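Local coordinates for putative transporter (Clostridium difficile 630, PDB 3LV9), which forms the CBS-domain pair of a putative membrane transporter of the UPF0053 family, a protein that may bind flavin adenine dinucleotide, at residues A[30-35]-A[65-70]; A[36-41]-A[49-54]; A[55-60]-A[72-77]; A[96-101]-A[114-119]. All blocks are in the same frame, centred on the assembly; numbering follows the deposited sequence.

Interaction 1 (A[30-35]-A[65-70]); sequences VPRTDM and NKDDIL. With PO4 (phosphate ion), chain B.
M35, a selenomethionine, and I69 reach toward each other tip to tip, CE lying 3.7 Å from CD1. Both side chains are buried; T130 of strand 130-135 also touches both, and P60 packs on M35, so this is the tight, apolar part of the contact. Outward from it the chemistry turns polar. The chain of K66 is extended beyond CG, which carries its ammonium to the 30-35 turn: NZ donates to R32 O at 3.2 Å and weakly to M35 O at 3.3 Å. R32 O also accepts from M35 N, the two donors coming from opposite faces of its plane. The partner loop, 65-68, is a type I turn in a CBS domain, entering strand 69-74; within it N65 OD1 accepts from D67 N at 2.9 Å, an Asx turn. Toward solvent the R32 guanidinium lies with one face against K66, CB sitting 3.6 Å above the guanidinium plane, over its centre. At its edge it forms a salt bridge with D67, but NH1 and OD1 are modelled too close together for the detail to be trusted. K66 NZ also donates to a phosphate ion, probably from the crystallisation liquor, 3.0 Å away at O4.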
loop_
_atom_site.group_PDB
_atom_site.type_symbol
_atom_site.label_atom_id
_atom_site.label_comp_id
_atom_site.label_asym_id
_atom_site.label_seq_id
_atom_site.Cartn_x
_atom_site.Cartn_y
_atom_site.Cartn_z
ATOM N N VAL A 30 -8.234 13.057 -0.823
ATOM C CA VAL A 30 -9.327 12.387 -1.472
ATOM C C VAL A 30 -10.505 13.086 -0.840
ATOM O O VAL A 30 -10.579 13.149 0.383
ATOM C CB VAL A 30 -9.300 10.885 -1.174
ATOM C CG1 VAL A 30 -10.549 10.208 -1.696
ATOM C CG2 VAL A 30 -7.992 10.240 -1.804
ATOM N N PRO A 31 -11.360 13.718 -1.653
ATOM C CA PRO A 31 -12.543 14.391 -1.077
ATOM C C PRO A 31 -13.605 13.435 -0.479
ATOM O O PRO A 31 -13.764 12.292 -0.968
ATOM C CB PRO A 31 -13.146 15.188 -2.255
ATOM C CG PRO A 31 -12.576 14.547 -3.495
ATOM C CD PRO A 31 -11.207 13.956 -3.090
ATOM N N ARG A 32 -14.311 13.929 0.551
ATOM C CA ARG A 32 -15.367 13.211 1.249
ATOM C C ARG A 32 -16.156 12.331 0.299
ATOM O O ARG A 32 -16.324 11.139 0.577
ATOM C CB ARG A 32 -16.312 14.185 1.977
ATOM C CG ARG A 32 -17.379 13.488 2.869
ATOM C CD ARG A 32 -18.575 14.391 3.217
ATOM N NE ARG A 32 -19.702 13.657 3.868
ATOM C CZ ARG A 32 -19.799 13.491 5.177
ATOM N NH1 ARG A 32 -18.859 14.012 5.946
ATOM N NH2 ARG A 32 -20.821 12.848 5.722
ATOM N N THR A 33 -16.573 12.867 -0.852
ATOM C CA THR A 33 -17.489 12.094 -1.709
ATOM C C THR A 33 -16.841 10.868 -2.321
ATOM O O THR A 33 -17.533 9.848 -2.525
ATOM C CB THR A 33 -18.252 12.974 -2.801
ATOM O OG1 THR A 33 -19.315 12.198 -3.351
ATOM C CG2 THR A 33 -17.387 13.419 -3.925
ATOM N N ASP A 34 -15.517 10.939 -2.559
ATOM C CA ASP A 34 -14.774 9.831 -3.210
ATOM C C ASP A 34 -14.081 8.919 -2.212
ATOM O O ASP A 34 -13.587 7.845 -2.547
ATOM C CB ASP A 34 -13.752 10.392 -4.168
ATOM C CG ASP A 34 -14.405 11.127 -5.345
ATOM O OD1 ASP A 34 -15.425 10.622 -5.847
ATOM O OD2 ASP A 34 -13.922 12.202 -5.770
HETATM N N MSE A 35 -14.065 9.339 -0.966
HETATM C CA MSE A 35 -13.453 8.566 0.094
HETATM C C MSE A 35 -14.274 7.302 0.357
HETATM O O MSE A 35 -15.504 7.349 0.428
HETATM C CB MSE A 35 -13.352 9.457 1.333
HETATM C CG MSE A 35 -13.444 8.770 2.641
HETATM SE SE MSE A 35 -13.274 10.066 4.092
HETATM C CE MSE A 35 -13.986 9.002 5.545
ATOM N N ASN A 65 -22.300 7.609 9.445
ATOM C CA ASN A 65 -21.938 8.561 8.402
ATOM C C ASN A 65 -20.440 8.878 8.410
ATOM O O ASN A 65 -19.708 8.534 9.340
ATOM C CB ASN A 65 -22.723 9.845 8.583
ATOM C CG ASN A 65 -22.529 10.421 9.942
ATOM O OD1 ASN A 65 -21.476 10.981 10.234
ATOM N ND2 ASN A 65 -23.514 10.243 10.808
ATOM N N LYS A 66 -19.995 9.557 7.366
ATOM C CA LYS A 66 -18.576 9.807 7.166
ATOM C C LYS A 66 -18.008 10.879 8.144
ATOM O O LYS A 66 -16.809 11.122 8.147
ATOM C CB LYS A 66 -18.329 10.190 5.703
ATOM C CG LYS A 66 -18.219 8.996 4.725
ATOM C CD LYS A 66 -18.116 9.476 3.280
ATOM C CE LYS A 66 -18.087 8.304 2.263
ATOM N NZ LYS A 66 -18.488 8.804 0.868
ATOM N N ASP A 67 -18.861 11.493 8.972
ATOM C CA ASP A 67 -18.396 12.479 9.983
ATOM C C ASP A 67 -18.134 11.873 11.358
ATOM O O ASP A 67 -17.650 12.554 12.279
ATOM C CB ASP A 67 -19.442 13.566 10.183
ATOM C CG ASP A 67 -19.632 14.392 8.984
ATOM O OD1 ASP A 67 -18.709 14.441 8.140
ATOM O OD2 ASP A 67 -20.698 15.014 8.908
ATOM N N ASP A 68 -18.497 10.601 11.500
ATOM C CA ASP A 68 -18.213 9.862 12.727
ATOM C C ASP A 68 -17.205 8.779 12.427
ATOM O O ASP A 68 -17.562 7.650 12.295
ATOM C CB ASP A 68 -19.509 9.297 13.327
ATOM C CG ASP A 68 -19.302 8.707 14.742
ATOM O OD1 ASP A 68 -18.158 8.815 15.278
ATOM O OD2 ASP A 68 -20.278 8.137 15.302
ATOM N N ILE A 69 -15.945 9.166 12.292
ATOM C CA ILE A 69 -14.864 8.212 12.080
ATOM C C ILE A 69 -14.440 7.569 13.392
ATOM O O ILE A 69 -14.129 8.263 14.347
ATOM C CB ILE A 69 -13.607 8.867 11.516
ATOM C CG1 ILE A 69 -13.922 9.615 10.224
ATOM C CG2 ILE A 69 -12.522 7.810 11.276
ATOM C CD1 ILE A 69 -14.532 8.803 9.207
ATOM N N LEU A 70 -14.379 6.245 13.417
ATOM C CA LEU A 70 -13.928 5.505 14.591
ATOM C C LEU A 70 -12.405 5.207 14.595
ATOM O O LEU A 70 -11.788 4.984 15.648
ATOM C CB LEU A 70 -14.701 4.193 14.654
ATOM C CG LEU A 70 -16.230 4.263 14.614
ATOM C CD1 LEU A 70 -16.762 2.811 14.834
ATOM C CD2 LEU A 70 -16.801 5.221 15.663
HETATM P P PO4 B . -21.301 6.242 1.011
HETATM O O1 PO4 B . -22.323 6.744 0.015
HETATM O O2 PO4 B . -21.320 7.182 2.185
HETATM O O3 PO4 B . -21.626 4.873 1.551
HETATM O O4 PO4 B . -19.970 6.220 0.294
#

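Interaction 2 (A[36-41]-A[49-54]); sequences VCIYES and AILKEE. With PO4 (phosphate ion), chain B.
The flat carboxylate of E54 meets V36 tip to tip, the methyl CG2 lying 4.0 Å from CD and almost as near to both oxygens. The chain of E54 is bent at chi2 (-78°), which swings CD back from a straight course. The other flat group, the Y39 ring, stands apart from 49-54, with a phosphate ion, probably from the crystallisation liquor, beside it: O2 lies in the ring plane at the edge, where OH donates to it, while O3 approaches CE2 obliquely at 3.3 Å. The OH to O2 bond is modelled very short, so its exact length is doubtful; K66 NZ holds the same phosphate. The closest contacts between the two segments are otherwise between aliphatic side chains. V36 and I50 slide past each other in opposite directions, CG1 4.0 Å from CD1, and the same I50 methyl comes 4.3 Å from CG1 of I38. These residues belong to a beta-alpha-beta unit of the CBS domain, strand 38-39, helix 44-53 and strand 58-62, the helix lying against the parallel strand pair. Deeper in, I38 CD1 approaches L51 CD2 at 4.4 Å, a looser touch; L78 of helix 75-85 packs on both residues. C37 directs its side chain away from the helix and forms a disulfide with C62 of the neighbouring strand.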
loop_
_atom_site.group_PDB
_atom_site.type_symbol
_atom_site.label_atom_id
_atom_site.label_comp_id
_atom_site.label_asym_id
_atom_site.label_seq_id
_atom_site.Cartn_x
_atom_site.Cartn_y
_atom_site.Cartn_z
ATOM N N VAL A 36 -13.612 6.178 0.487
ATOM C CA VAL A 36 -14.311 4.984 0.888
ATOM C C VAL A 36 -14.154 4.635 2.355
ATOM O O VAL A 36 -13.071 4.381 2.819
ATOM C CB VAL A 36 -13.882 3.807 0.044
ATOM C CG1 VAL A 36 -14.375 2.542 0.666
ATOM C CG2 VAL A 36 -14.454 3.953 -1.385
ATOM N N CYS A 37 -15.275 4.602 3.061
ATOM C CA CYS A 37 -15.361 4.238 4.461
ATOM C C CYS A 37 -15.973 2.866 4.567
ATOM O O CYS A 37 -16.958 2.571 3.904
ATOM C CB CYS A 37 -16.286 5.217 5.227
ATOM S SG CYS A 37 -15.654 5.511 6.905
ATOM N N ILE A 38 -15.422 2.037 5.439
ATOM C CA ILE A 38 -16.083 0.855 5.849
ATOM C C ILE A 38 -16.985 1.238 7.007
ATOM O O ILE A 38 -16.487 1.703 8.026
ATOM C CB ILE A 38 -15.075 -0.159 6.354
ATOM C CG1 ILE A 38 -14.176 -0.638 5.206
ATOM C CG2 ILE A 38 -15.811 -1.364 6.938
ATOM C CD1 ILE A 38 -13.268 -1.758 5.584
ATOM N N TYR A 39 -18.292 1.038 6.898
ATOM C CA TYR A 39 -19.178 1.357 8.033
ATOM C C TYR A 39 -19.192 0.170 9.005
ATOM O O TYR A 39 -19.059 -0.980 8.584
ATOM C CB TYR A 39 -20.594 1.696 7.555
ATOM C CG TYR A 39 -20.658 2.932 6.666
ATOM C CD1 TYR A 39 -20.991 4.166 7.185
ATOM C CD2 TYR A 39 -20.417 2.855 5.313
ATOM C CE1 TYR A 39 -21.054 5.287 6.397
ATOM C CE2 TYR A 39 -20.471 4.001 4.507
ATOM C CZ TYR A 39 -20.775 5.203 5.070
ATOM O OH TYR A 39 -20.823 6.335 4.305
ATOM N N GLU A 40 -19.361 0.414 10.295
ATOM C CA GLU A 40 -19.370 -0.732 11.217
ATOM C C GLU A 40 -20.518 -1.705 10.923
ATOM O O GLU A 40 -20.428 -2.863 11.264
ATOM C CB GLU A 40 -19.288 -0.336 12.731
ATOM C CG GLU A 40 -20.421 0.459 13.280
ATOM C CD GLU A 40 -20.283 0.786 14.797
ATOM O OE1 GLU A 40 -19.392 0.269 15.520
ATOM O OE2 GLU A 40 -21.089 1.592 15.266
ATOM N N SER A 41 -21.571 -1.245 10.268
ATOM C CA SER A 41 -22.697 -2.099 9.961
ATOM C C SER A 41 -22.649 -2.721 8.587
ATOM O O SER A 41 -23.601 -3.342 8.186
ATOM C CB SER A 41 -23.991 -1.313 10.093
ATOM O OG SER A 41 -25.027 -2.178 10.535
ATOM N N ALA A 49 -16.054 -6.997 -1.254
ATOM C CA ALA A 49 -16.312 -6.486 -2.611
ATOM C C ALA A 49 -15.612 -5.136 -2.841
ATOM O O ALA A 49 -15.040 -4.905 -3.924
ATOM C CB ALA A 49 -17.791 -6.374 -2.894
ATOM N N ILE A 50 -15.628 -4.257 -1.832
ATOM C CA ILE A 50 -14.969 -2.960 -1.987
ATOM C C ILE A 50 -13.454 -3.094 -1.866
ATOM O O ILE A 50 -12.770 -2.531 -2.695
ATOM C CB ILE A 50 -15.586 -1.767 -1.128
ATOM C CG1 ILE A 50 -14.977 -1.637 0.259
ATOM C CG2 ILE A 50 -17.141 -1.846 -0.998
ATOM C CD1 ILE A 50 -16.046 -0.985 1.313
ATOM N N LEU A 51 -12.906 -3.864 -0.921
ATOM C CA LEU A 51 -11.432 -4.096 -0.915
ATOM C C LEU A 51 -10.908 -4.622 -2.245
ATOM O O LEU A 51 -9.835 -4.225 -2.696
ATOM C CB LEU A 51 -10.955 -5.054 0.191
ATOM C CG LEU A 51 -11.392 -4.755 1.625
ATOM C CD1 LEU A 51 -10.435 -5.216 2.696
ATOM C CD2 LEU A 51 -11.700 -3.296 1.791
ATOM N N LYS A 52 -11.657 -5.513 -2.872
ATOM C CA LYS A 52 -11.252 -6.085 -4.150
ATOM C C LYS A 52 -11.214 -5.035 -5.279
ATOM O O LYS A 52 -10.246 -4.957 -6.009
ATOM C CB LYS A 52 -12.197 -7.212 -4.529
ATOM C CG LYS A 52 -11.642 -8.142 -5.567
ATOM C CD LYS A 52 -12.686 -8.606 -6.602
ATOM C CE LYS A 52 -12.010 -9.344 -7.780
ATOM N NZ LYS A 52 -12.782 -9.237 -9.063
ATOM N N GLU A 53 -12.264 -4.235 -5.409
ATOM C CA GLU A 53 -12.386 -3.226 -6.474
ATOM C C GLU A 53 -11.407 -2.072 -6.317
ATOM O O GLU A 53 -10.779 -1.637 -7.282
ATOM C CB GLU A 53 -13.803 -2.658 -6.435
ATOM C CG GLU A 53 -14.166 -1.651 -7.522
ATOM C CD GLU A 53 -15.173 -0.581 -7.035
ATOM O OE1 GLU A 53 -15.323 -0.435 -5.791
ATOM O OE2 GLU A 53 -15.798 0.117 -7.896
ATOM N N GLU A 54 -11.318 -1.568 -5.089
ATOM C CA GLU A 54 -10.436 -0.454 -4.721
ATOM C C GLU A 54 -8.985 -0.903 -4.534
ATOM O O GLU A 54 -8.724 -1.978 -4.021
ATOM C CB GLU A 54 -10.939 0.151 -3.413
ATOM C CG GLU A 54 -12.278 0.840 -3.522
ATOM C CD GLU A 54 -12.151 2.194 -4.140
ATOM O OE1 GLU A 54 -11.186 2.903 -3.760
ATOM O OE2 GLU A 54 -13.001 2.549 -5.005
HETATM P P PO4 B . -21.301 6.242 1.011
HETATM O O1 PO4 B . -22.323 6.744 0.015
HETATM O O2 PO4 B . -21.320 7.182 2.185
HETATM O O3 PO4 B . -21.626 4.873 1.551
HETATM O O4 PO4 B . -19.970 6.220 0.294
#

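Interaction 3 (A[55-60]-A[72-77]); sequences GVTRYP and FVHIRD
Strands 58-60 and 72-74 run antiparallel, their axes 4.4 Å apart at closest approach, with Y59 and V73 as a hydrogen-bonded pair: Y59 N reaches V73 O and V73 N reaches Y59 O, each at 2.7 Å. A third bond, I75 N to T57 O (2.8 Å), carries the pairing onto the first helical residue. On the face bearing R58, F72 and H74, R58 and F72 lie side by side and point the same way, R58 CD 3.5 Å from F72 CE1; R58 has two conformers, and this holds for one of them. F72 CE1 sits at the guanidinium edge, in plane. The H74 ring has T57 CG2 over one face, a short 3.0 Å from NE2. At the ring edge ND1 accepts from R76 N at 3.1 Å and a nearly straight 177°, which suggests that ND1 carries no proton. The R76 guanidinium lays one face over H74 CE1, and its NH2 forms a salt bridge with E137 of the second subunit. On the other face Y59 CB meets V73 CG2 at 4.3 Å, next to I38. The arrangement is the beta hairpin of a CBS domain, its second strand leading straight into helix 75-85, with H74 as the side-chain N-cap.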
loop_
_atom_site.group_PDB
_atom_site.type_symbol
_atom_site.label_atom_id
_atom_site.label_comp_id
_atom_site.label_asym_id
_atom_site.label_seq_id
_atom_site.Cartn_x
_atom_site.Cartn_y
_atom_site.Cartn_z
ATOM N N GLY A 55 -8.023 -0.095 -4.925
ATOM C CA GLY A 55 -6.649 -0.596 -4.938
ATOM C C GLY A 55 -5.855 -0.164 -3.728
ATOM O O GLY A 55 -4.703 0.227 -3.871
ATOM N N VAL A 56 -6.440 -0.292 -2.543
ATOM C CA VAL A 56 -6.096 0.567 -1.407
ATOM C C VAL A 56 -5.834 -0.276 -0.158
ATOM O O VAL A 56 -6.437 -1.335 0.001
ATOM C CB VAL A 56 -7.287 1.563 -1.226
ATOM C CG1 VAL A 56 -7.336 2.224 0.141
ATOM C CG2 VAL A 56 -7.255 2.590 -2.381
ATOM N N THR A 57 -4.971 0.203 0.728
ATOM C CA THR A 57 -4.439 -0.618 1.819
ATOM C C THR A 57 -4.993 -0.286 3.186
ATOM O O THR A 57 -5.028 -1.157 4.072
ATOM C CB THR A 57 -2.872 -0.523 1.883
ATOM O OG1 THR A 57 -2.299 -1.653 1.218
ATOM C CG2 THR A 57 -2.355 -0.584 3.282
ATOM N N ARG A 58 -5.402 0.973 3.363
ATOM C CA ARG A 58 -5.877 1.452 4.667
ATOM C C ARG A 58 -7.261 2.114 4.527
ATOM O O ARG A 58 -7.445 3.032 3.725
ATOM C CB ARG A 58 -4.850 2.408 5.298
ATOM C CG ARG A 58 -3.571 1.714 5.841
ATOM C CD ARG A 58 -2.494 2.701 6.409
ATOM N NE ARG A 58 -1.351 1.993 7.007
ATOM C CZ ARG A 58 -0.180 1.793 6.404
ATOM N NH1 ARG A 58 0.047 2.272 5.186
ATOM N NH2 ARG A 58 0.777 1.112 7.020
ATOM N N TYR A 59 -8.237 1.634 5.295
ATOM C CA TYR A 59 -9.579 2.162 5.184
ATOM C C TYR A 59 -10.045 2.704 6.504
ATOM O O TYR A 59 -9.994 2.027 7.524
ATOM C CB TYR A 59 -10.562 1.117 4.723
ATOM C CG TYR A 59 -10.409 0.648 3.290
ATOM C CD1 TYR A 59 -11.259 1.141 2.275
ATOM C CD2 TYR A 59 -9.470 -0.308 2.947
ATOM C CE1 TYR A 59 -11.146 0.699 0.945
ATOM C CE2 TYR A 59 -9.338 -0.764 1.598
ATOM C CZ TYR A 59 -10.192 -0.256 0.622
ATOM O OH TYR A 59 -10.085 -0.679 -0.700
ATOM N N PRO A 60 -10.547 3.924 6.483
ATOM C CA PRO A 60 -11.288 4.419 7.593
ATOM C C PRO A 60 -12.560 3.628 7.843
ATOM O O PRO A 60 -13.135 3.121 6.918
ATOM C CB PRO A 60 -11.611 5.847 7.193
ATOM C CG PRO A 60 -11.650 5.819 5.716
ATOM C CD PRO A 60 -10.707 4.752 5.277
ATOM N N PHE A 72 -9.149 3.548 11.693
ATOM C CA PHE A 72 -9.007 2.904 10.411
ATOM C C PHE A 72 -8.562 1.462 10.541
ATOM O O PHE A 72 -8.182 0.990 11.615
ATOM C CB PHE A 72 -8.043 3.669 9.533
ATOM C CG PHE A 72 -6.588 3.394 9.818
ATOM C CD1 PHE A 72 -5.898 2.470 9.066
ATOM C CD2 PHE A 72 -5.904 4.126 10.786
ATOM C CE1 PHE A 72 -4.524 2.247 9.269
ATOM C CE2 PHE A 72 -4.516 3.919 11.021
ATOM C CZ PHE A 72 -3.826 2.970 10.261
ATOM N N VAL A 73 -8.618 0.759 9.423
ATOM C CA VAL A 73 -8.186 -0.582 9.426
ATOM C C VAL A 73 -7.307 -0.789 8.237
ATOM O O VAL A 73 -7.411 -0.076 7.248
ATOM C CB VAL A 73 -9.369 -1.565 9.428
ATOM C CG1 VAL A 73 -10.058 -1.506 10.769
ATOM C CG2 VAL A 73 -10.346 -1.273 8.282
ATOM N N HIS A 74 -6.417 -1.768 8.368
ATOM C CA HIS A 74 -5.525 -2.159 7.300
ATOM C C HIS A 74 -6.039 -3.443 6.678
ATOM O O HIS A 74 -6.473 -4.374 7.373
ATOM C CB HIS A 74 -4.136 -2.389 7.869
ATOM C CG HIS A 74 -3.079 -2.536 6.836
ATOM N ND1 HIS A 74 -3.108 -3.528 5.876
ATOM C CD2 HIS A 74 -1.960 -1.812 6.606
ATOM C CE1 HIS A 74 -2.057 -3.396 5.086
ATOM N NE2 HIS A 74 -1.351 -2.355 5.501
ATOM N N ILE A 75 -5.932 -3.511 5.367
ATOM C CA ILE A 75 -6.465 -4.605 4.583
ATOM C C ILE A 75 -5.950 -6.024 5.036
ATOM O O ILE A 75 -6.662 -7.010 4.953
ATOM C CB ILE A 75 -6.165 -4.268 3.081
ATOM C CG1 ILE A 75 -7.120 -4.915 2.120
ATOM C CG2 ILE A 75 -4.714 -4.610 2.672
ATOM C CD1 ILE A 75 -6.535 -4.927 0.704
ATOM N N ARG A 76 -4.715 -6.128 5.517
ATOM C CA ARG A 76 -4.125 -7.432 5.843
ATOM C C ARG A 76 -4.754 -8.026 7.065
ATOM O O ARG A 76 -4.989 -9.250 7.154
ATOM C CB ARG A 76 -2.631 -7.323 6.111
ATOM C CG ARG A 76 -1.839 -7.618 4.903
ATOM C CD ARG A 76 -0.382 -7.807 5.219
ATOM N NE ARG A 76 0.221 -6.654 5.864
ATOM C CZ ARG A 76 0.850 -5.646 5.243
ATOM N NH1 ARG A 76 1.371 -4.666 5.981
ATOM N NH2 ARG A 76 0.968 -5.592 3.909
ATOM N N ASP A 77 -4.946 -7.148 8.031
ATOM C CA ASP A 77 -5.693 -7.457 9.226
ATOM C C ASP A 77 -7.122 -7.932 8.916
ATOM O O ASP A 77 -7.562 -8.923 9.476
ATOM C CB ASP A 77 -5.758 -6.232 10.128
ATOM C CG ASP A 77 -4.418 -5.629 10.403
ATOM O OD1 ASP A 77 -3.388 -6.232 10.060
ATOM O OD2 ASP A 77 -4.413 -4.525 10.971
#

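Interaction 4 (A[96-101]-A[114-119]); sequences DIIYIS and RKEKLQ
L118 overlaps I98, the two side chains sliding past each other in opposite directions with CD2 of the leucine 3.6 Å from CG2 of the isoleucine. In I98, CG2 stands anti to the carbonyl carbon, while CG1 lies between the backbone N and that carbon (chi1 61°). The same L118 methyl also reaches the backbone before I98: CD2 is 3.2 Å from D96 O and 3.7 Å from I97 CA, so the leucine tip rests on the chain leading into the strand. CD1, the other branch of L118, is modelled too close to E116 O, so its position is doubtful. Helix 106-116 ends here in a Schellman motif: K117 takes a positive phi of 69°, and its N donates to R114 O at 3.1 Å. That reversal brings L118 back toward the strand, within the beta-alpha-beta unit of the second CBS domain, strand 98-101, helix 106-116 and strand 120-124. E116, in the last turn, adds only its aliphatic part, CG lying 3.9 Å from I98 CG2, while its chain bends at chi2 (-70°). Across the contact the chemistry is van der Waals throughout. Strand 120-124 adds A121, which packs on I98, whereas I97 turns away from 114-119 and touches I69 and F72 of the first CBS domain.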
loop_
_atom_site.group_PDB
_atom_site.type_symbol
_atom_site.label_atom_id
_atom_site.label_comp_id
_atom_site.label_asym_id
_atom_site.label_seq_id
_atom_site.Cartn_x
_atom_site.Cartn_y
_atom_site.Cartn_z
ATOM N N ASP A 96 -5.800 3.835 15.307
ATOM C CA ASP A 96 -6.141 5.260 15.504
ATOM C C ASP A 96 -5.817 6.129 14.294
ATOM O O ASP A 96 -4.898 5.813 13.526
ATOM C CB ASP A 96 -5.466 5.798 16.765
ATOM C CG ASP A 96 -6.117 5.225 18.069
ATOM O OD1 ASP A 96 -7.240 5.700 18.412
ATOM O OD2 ASP A 96 -5.525 4.303 18.734
ATOM N N ILE A 97 -6.616 7.184 14.091
ATOM C CA ILE A 97 -6.276 8.231 13.105
ATOM C C ILE A 97 -6.021 9.566 13.830
ATOM O O ILE A 97 -6.306 9.741 15.031
ATOM C CB ILE A 97 -7.362 8.471 11.974
ATOM C CG1 ILE A 97 -8.777 8.407 12.542
ATOM C CG2 ILE A 97 -7.242 7.501 10.788
ATOM C CD1 ILE A 97 -9.088 9.534 13.477
ATOM N N ILE A 98 -5.463 10.498 13.069
ATOM C CA ILE A 98 -5.371 11.898 13.473
ATOM C C ILE A 98 -6.293 12.741 12.584
ATOM O O ILE A 98 -6.643 12.341 11.468
ATOM C CB ILE A 98 -3.907 12.416 13.397
ATOM C CG1 ILE A 98 -3.340 12.329 11.978
ATOM C CG2 ILE A 98 -2.987 11.587 14.316
ATOM C CD1 ILE A 98 -2.137 13.211 11.820
ATOM N N TYR A 99 -6.673 13.908 13.085
ATOM C CA TYR A 99 -7.509 14.845 12.318
ATOM C C TYR A 99 -6.697 16.083 12.097
ATOM O O TYR A 99 -6.048 16.576 13.026
ATOM C CB TYR A 99 -8.806 15.212 13.050
ATOM C CG TYR A 99 -9.717 14.036 13.370
ATOM C CD1 TYR A 99 -10.787 13.712 12.552
ATOM C CD2 TYR A 99 -9.499 13.244 14.488
ATOM C CE1 TYR A 99 -11.609 12.647 12.844
ATOM C CE2 TYR A 99 -10.324 12.164 14.768
ATOM C CZ TYR A 99 -11.372 11.872 13.935
ATOM O OH TYR A 99 -12.209 10.802 14.224
ATOM N N ILE A 100 -6.692 16.558 10.859
ATOM C CA ILE A 100 -6.050 17.817 10.525
ATOM C C ILE A 100 -7.027 18.706 9.764
ATOM O O ILE A 100 -7.933 18.229 9.093
ATOM C CB ILE A 100 -4.782 17.604 9.678
ATOM C CG1 ILE A 100 -5.080 16.779 8.430
ATOM C CG2 ILE A 100 -3.779 16.834 10.434
ATOM C CD1 ILE A 100 -4.103 17.048 7.343
ATOM N N SER A 101 -6.821 20.004 9.873
ATOM C CA SER A 101 -7.644 20.996 9.171
ATOM C C SER A 101 -7.280 21.070 7.709
ATOM O O SER A 101 -6.105 20.916 7.348
ATOM C CB SER A 101 -7.470 22.397 9.740
ATOM O OG SER A 101 -8.111 23.311 8.875
ATOM N N ARG A 114 4.085 12.934 10.632
ATOM C CA ARG A 114 5.355 12.318 10.933
ATOM C C ARG A 114 5.491 12.231 12.479
ATOM O O ARG A 114 5.799 11.147 13.013
ATOM C CB ARG A 114 6.526 13.048 10.235
ATOM N N LYS A 115 5.189 13.331 13.188
ATOM C CA LYS A 115 5.351 13.406 14.665
ATOM C C LYS A 115 4.513 12.378 15.413
ATOM O O LYS A 115 4.998 11.763 16.365
ATOM C CB LYS A 115 5.015 14.805 15.206
ATOM N N GLU A 116 3.272 12.183 14.955
ATOM C CA GLU A 116 2.326 11.228 15.573
ATOM C C GLU A 116 2.527 9.768 15.179
ATOM O O GLU A 116 1.844 8.903 15.721
ATOM C CB GLU A 116 0.875 11.565 15.223
ATOM C CG GLU A 116 0.480 12.987 15.398
ATOM C CD GLU A 116 0.413 13.421 16.827
ATOM O OE1 GLU A 116 0.747 12.604 17.720
ATOM O OE2 GLU A 116 0.019 14.598 17.035
ATOM N N LYS A 117 3.401 9.506 14.209
ATOM C CA LYS A 117 3.766 8.142 13.817
ATOM C C LYS A 117 2.637 7.351 13.113
ATOM O O LYS A 117 2.552 6.130 13.213
ATOM C CB LYS A 117 4.300 7.373 15.039
ATOM N N LEU A 118 1.821 8.060 12.346
ATOM C CA LEU A 118 0.660 7.479 11.658
ATOM C C LEU A 118 0.853 7.656 10.149
ATOM O O LEU A 118 1.760 8.388 9.733
ATOM C CB LEU A 118 -0.635 8.151 12.158
ATOM C CG LEU A 118 -1.237 7.571 13.453
ATOM C CD1 LEU A 118 -0.425 7.892 14.685
ATOM C CD2 LEU A 118 -2.630 8.067 13.673
ATOM N N GLN A 119 0.057 6.962 9.336
ATOM C CA GLN A 119 0.177 7.053 7.874
ATOM C C GLN A 119 -1.053 7.673 7.186
ATOM O O GLN A 119 -1.075 7.821 5.968
ATOM C CB GLN A 119 0.430 5.662 7.281
ATOM C CG GLN A 119 1.620 4.837 7.878
ATOM C CD GLN A 119 2.974 5.591 7.904
ATOM O OE1 GLN A 119 3.027 6.796 8.192
ATOM N NE2 GLN A 119 4.080 4.863 7.645
#

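Overall arrangement
Interaction 3 is the buried one and rests on strand pairing; interaction 4 lies at the surface, and interactions 1 and 2 are partly buried. Interactions 1 to 3 all belong to the first CBS domain and reach one three-stranded sheet: 1 and 3 share strand 69-74, while 2 sets a helix beside its edge strand. Interaction 1 mixes charge with an apolar tip; interaction 2 is largely aliphatic, with the E54 carboxylate against V36 and a phosphate that it shares with 1. Interaction 4 lies in the corresponding beta-alpha-beta unit of the second domain, but mostly through the loop after the helix, its centre about 22 Å from that of 2. F72 packing on D96 and I97 joins 3 to 4.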